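Local coordinates for protein acetyl-xylan esterase (Streptomyces lividans, PDB 2CC0) that probably removes acetyl groups from plant cell-wall xylan, as a metal-dependent carbohydrate esterase of family 4, at residues S21-L26 against V49-D54. Residues are numbered along the deposited sequence; the frame is centred on the assembly and turned at random.
Sequences SLLNAL and VRAQVD
The flat group that L23 meets is the peptide joining A51 to Q52: CD1 of L23 rests over one face of it, 3.5 Å from A51 C and equally 3.5 Å from Q52 N. The other planar group, the guanidinium of R50, lies off the contact; CG1 of V53 sits above one face toward its rim, while NH2 forms a salt bridge to OD1 of D54, its hydrogen bond weak and bent, and NH1 bonds to the carbonyl of G92. Within 21-26, L23 alone touches 49-54; earlier in the same helix Q20 packs on A51 and T19 on Q52. The CG of L23 is anti to its own carbonyl carbon (chi1 -66°), which carries the two methyls across to helix 46-54. CD1 also touches CB of A51 at 3.8 Å, and both methyls meet CG of Q52, 4.0 Å from L23 CD1 and 4.1 Å from L23 CD2. From there Q52 runs on extended, and its OE1 accepts a bond from ND2 of N37 on strand 34-37. M35 of that strand, together with A55 and M57, also packs on L23. An alanine in place of L23 would probably open a gap over the A51-Q52 peptide and take away one of the side chains packed on M35. In this polysaccharide deacetylase-family beta/alpha fold, residues 21-26 and 49-54 thus meet through van der Waals contact alone, consistent with a fit resting on shape more than on polar pairing.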
ATOM      1  N   SER A  21      19.075 -19.141 -12.491  1.00 13.19           N
ATOM      2  CA  SER A  21      20.102 -18.123 -12.745  1.00 13.76           C
ATOM      3  C   SER A  21      19.820 -16.834 -11.970  1.00 13.06           C
ATOM      4  O   SER A  21      20.722 -16.261 -11.372  1.00 13.23           O
ATOM      5  CB  SER A  21      20.201 -17.814 -14.239  1.00 14.80           C
ATOM      6  OG  SER A  21      20.726 -18.944 -14.933  1.00 18.59           O
ATOM      7  N   LEU A  22      18.549 -16.420 -11.959  1.00 11.65           N
ATOM      8  CA  LEU A  22      18.140 -15.249 -11.201  1.00 11.54           C
ATOM      9  C   LEU A  22      18.370 -15.447  -9.701  1.00 10.72           C
ATOM     10  O   LEU A  22      18.906 -14.567  -9.029  1.00 11.19           O
ATOM     11  CB  LEU A  22      16.656 -14.944 -11.473  1.00 10.95           C
ATOM     12  CG  LEU A  22      16.026 -13.706 -10.799  1.00 11.74           C
ATOM     13  CD1 LEU A  22      16.781 -12.419 -11.159  1.00 12.94           C
ATOM     14  CD2 LEU A  22      14.542 -13.600 -11.188  1.00 12.51           C
ATOM     15  N   LEU A  23      17.968 -16.608  -9.185  1.00 10.26           N
ATOM     16  CA  LEU A  23      18.134 -16.869  -7.756  1.00 10.97           C
ATOM     17  C   LEU A  23      19.612 -16.847  -7.371  1.00 12.05           C
ATOM     18  O   LEU A  23      19.983 -16.285  -6.336  1.00 11.76           O
ATOM     19  CB  LEU A  23      17.519 -18.225  -7.381  1.00 10.25           C
ATOM     20  CG  LEU A  23      16.010 -18.366  -7.521  1.00  9.97           C
ATOM     21  CD1 LEU A  23      15.617 -19.821  -7.166  1.00 10.67           C
ATOM     22  CD2 LEU A  23      15.262 -17.377  -6.616  1.00 10.38           C
ATOM     23  N   ASN A  24      20.442 -17.460  -8.215  1.00 12.92           N
ATOM     24  CA  ASN A  24      21.891 -17.482  -7.965  1.00 14.04           C
ATOM     25  C   ASN A  24      22.471 -16.067  -7.929  1.00 13.85           C
ATOM     26  O   ASN A  24      23.248 -15.741  -7.049  1.00 14.69           O
ATOM     27  CB  ASN A  24      22.601 -18.335  -9.011  1.00 14.52           C
ATOM     28  CG  ASN A  24      22.335 -19.822  -8.836  1.00 16.88           C
ATOM     29  OD1 ASN A  24      21.804 -20.272  -7.803  1.00 18.99           O
ATOM     30  ND2 ASN A  24      22.688 -20.595  -9.856  1.00 19.52           N
ATOM     31  N   ALA A  25      22.061 -15.226  -8.876  1.00 13.33           N
ATOM     32  CA  ALA A  25      22.485 -13.828  -8.894  1.00 12.93           C
ATOM     33  C   ALA A  25      22.039 -13.073  -7.645  1.00 13.01           C
ATOM     34  O   ALA A  25      22.828 -12.361  -7.026  1.00 13.30           O
ATOM     35  CB  ALA A  25      22.017 -13.125 -10.152  1.00 13.00           C
ATOM     36  N   LEU A  26      20.767 -13.221  -7.282  1.00 12.80           N
ATOM     37  CA  LEU A  26      20.268 -12.561  -6.071  1.00 12.02           C
ATOM     38  C   LEU A  26      21.071 -12.979  -4.836  1.00 13.13           C
ATOM     39  O   LEU A  26      21.576 -12.120  -4.117  1.00 13.59           O
ATOM     40  CB  LEU A  26      18.771 -12.835  -5.863  1.00 11.23           C
ATOM     41  CG  LEU A  26      17.833 -12.193  -6.906  1.00  8.75           C
ATOM     42  CD1 LEU A  26      16.487 -12.932  -6.874  1.00  8.75           C
ATOM     43  CD2 LEU A  26      17.655 -10.667  -6.634  1.00 10.10           C
ATOM     44  N   VAL A  49      10.099 -24.063  -7.281  1.00 10.02           N
ATOM     45  CA  VAL A  49       9.418 -23.350  -6.183  1.00 10.39           C
ATOM     46  C   VAL A  49      10.258 -23.463  -4.905  1.00 10.09           C
ATOM     47  O   VAL A  49      10.521 -22.453  -4.213  1.00 11.03           O
ATOM     48  CB  VAL A  49       8.014 -23.880  -5.924  1.00 10.59           C
ATOM     49  CG1 VAL A  49       7.381 -23.180  -4.715  1.00 11.81           C
ATOM     50  CG2 VAL A  49       7.120 -23.699  -7.179  1.00 11.03           C
ATOM     51  N   ARG A  50      10.684 -24.688  -4.598  1.00 10.42           N
ATOM     52  CA  ARG A  50      11.585 -24.922  -3.456  1.00 11.37           C
ATOM     53  C   ARG A  50      12.911 -24.176  -3.600  1.00 10.66           C
ATOM     54  O   ARG A  50      13.458 -23.686  -2.602  1.00 10.96           O
ATOM     55  CB  ARG A  50      11.885 -26.419  -3.287  1.00 12.97           C
ATOM     56  CG  ARG A  50      10.813 -27.166  -2.520  1.00 16.07           C
ATOM     57  CD  ARG A  50      10.558 -26.607  -1.094  1.00 18.22           C
ATOM     58  NE  ARG A  50      11.734 -26.486  -0.220  1.00 19.99           N
ATOM     59  CZ  ARG A  50      11.654 -26.108   1.055  1.00 19.50           C
ATOM     60  NH1 ARG A  50      10.463 -25.848   1.599  1.00 16.57           N
ATOM     61  NH2 ARG A  50      12.752 -26.005   1.805  1.00 21.36           N
ATOM     62  N   ALA A  51      13.429 -24.086  -4.828  1.00  9.63           N
ATOM     63  CA  ALA A  51      14.715 -23.411  -5.051  1.00  9.64           C
ATOM     64  C   ALA A  51      14.596 -21.939  -4.639  1.00  9.61           C
ATOM     65  O   ALA A  51      15.513 -21.372  -4.070  1.00  9.12           O
ATOM     66  CB  ALA A  51      15.179 -23.546  -6.501  1.00 11.23           C
ATOM     67  N   GLN A  52      13.419 -21.359  -4.870  1.00  8.52           N
ATOM     68  CA  GLN A  52      13.202 -19.962  -4.447  1.00  9.30           C
ATOM     69  C   GLN A  52      13.311 -19.836  -2.933  1.00  9.18           C
ATOM     70  O   GLN A  52      13.972 -18.928  -2.407  1.00  9.43           O
ATOM     71  CB  GLN A  52      11.845 -19.451  -4.923  1.00  9.06           C
ATOM     72  CG  GLN A  52      11.735 -19.434  -6.431  1.00  9.00           C
ATOM     73  CD  GLN A  52      10.300 -19.249  -6.894  1.00  9.55           C
ATOM     74  OE1 GLN A  52       9.324 -19.695  -6.236  1.00 11.73           O
ATOM     75  NE2 GLN A  52      10.155 -18.568  -8.007  1.00  7.72           N
ATOM     76  N   VAL A  53      12.657 -20.757  -2.235  1.00  8.72           N
ATOM     77  CA  VAL A  53      12.705 -20.776  -0.754  1.00  9.40           C
ATOM     78  C   VAL A  53      14.146 -20.950  -0.273  1.00  8.98           C
ATOM     79  O   VAL A  53      14.628 -20.207   0.624  1.00 10.15           O
ATOM     80  CB  VAL A  53      11.785 -21.875  -0.178  1.00  9.56           C
ATOM     81  CG1 VAL A  53      11.870 -21.921   1.367  1.00 12.20           C
ATOM     82  CG2 VAL A  53      10.327 -21.657  -0.657  1.00 10.94           C
ATOM     83  N   ASP A  54      14.844 -21.923  -0.857  1.00  9.07           N
ATOM     84  CA  ASP A  54      16.228 -22.227  -0.444  1.00  9.80           C
ATOM     85  C   ASP A  54      17.227 -21.113  -0.753  1.00 10.05           C
ATOM     86  O   ASP A  54      18.302 -21.027  -0.126  1.00 10.34           O
ATOM     87  CB  ASP A  54      16.670 -23.533  -1.101  1.00  9.75           C
ATOM     88  CG  ASP A  54      15.958 -24.754  -0.513  1.00 11.36           C
ATOM     89  OD1 ASP A  54      15.341 -24.672   0.585  1.00 13.27           O
ATOM     90  OD2 ASP A  54      16.031 -25.817  -1.174  1.00 15.50           O
TER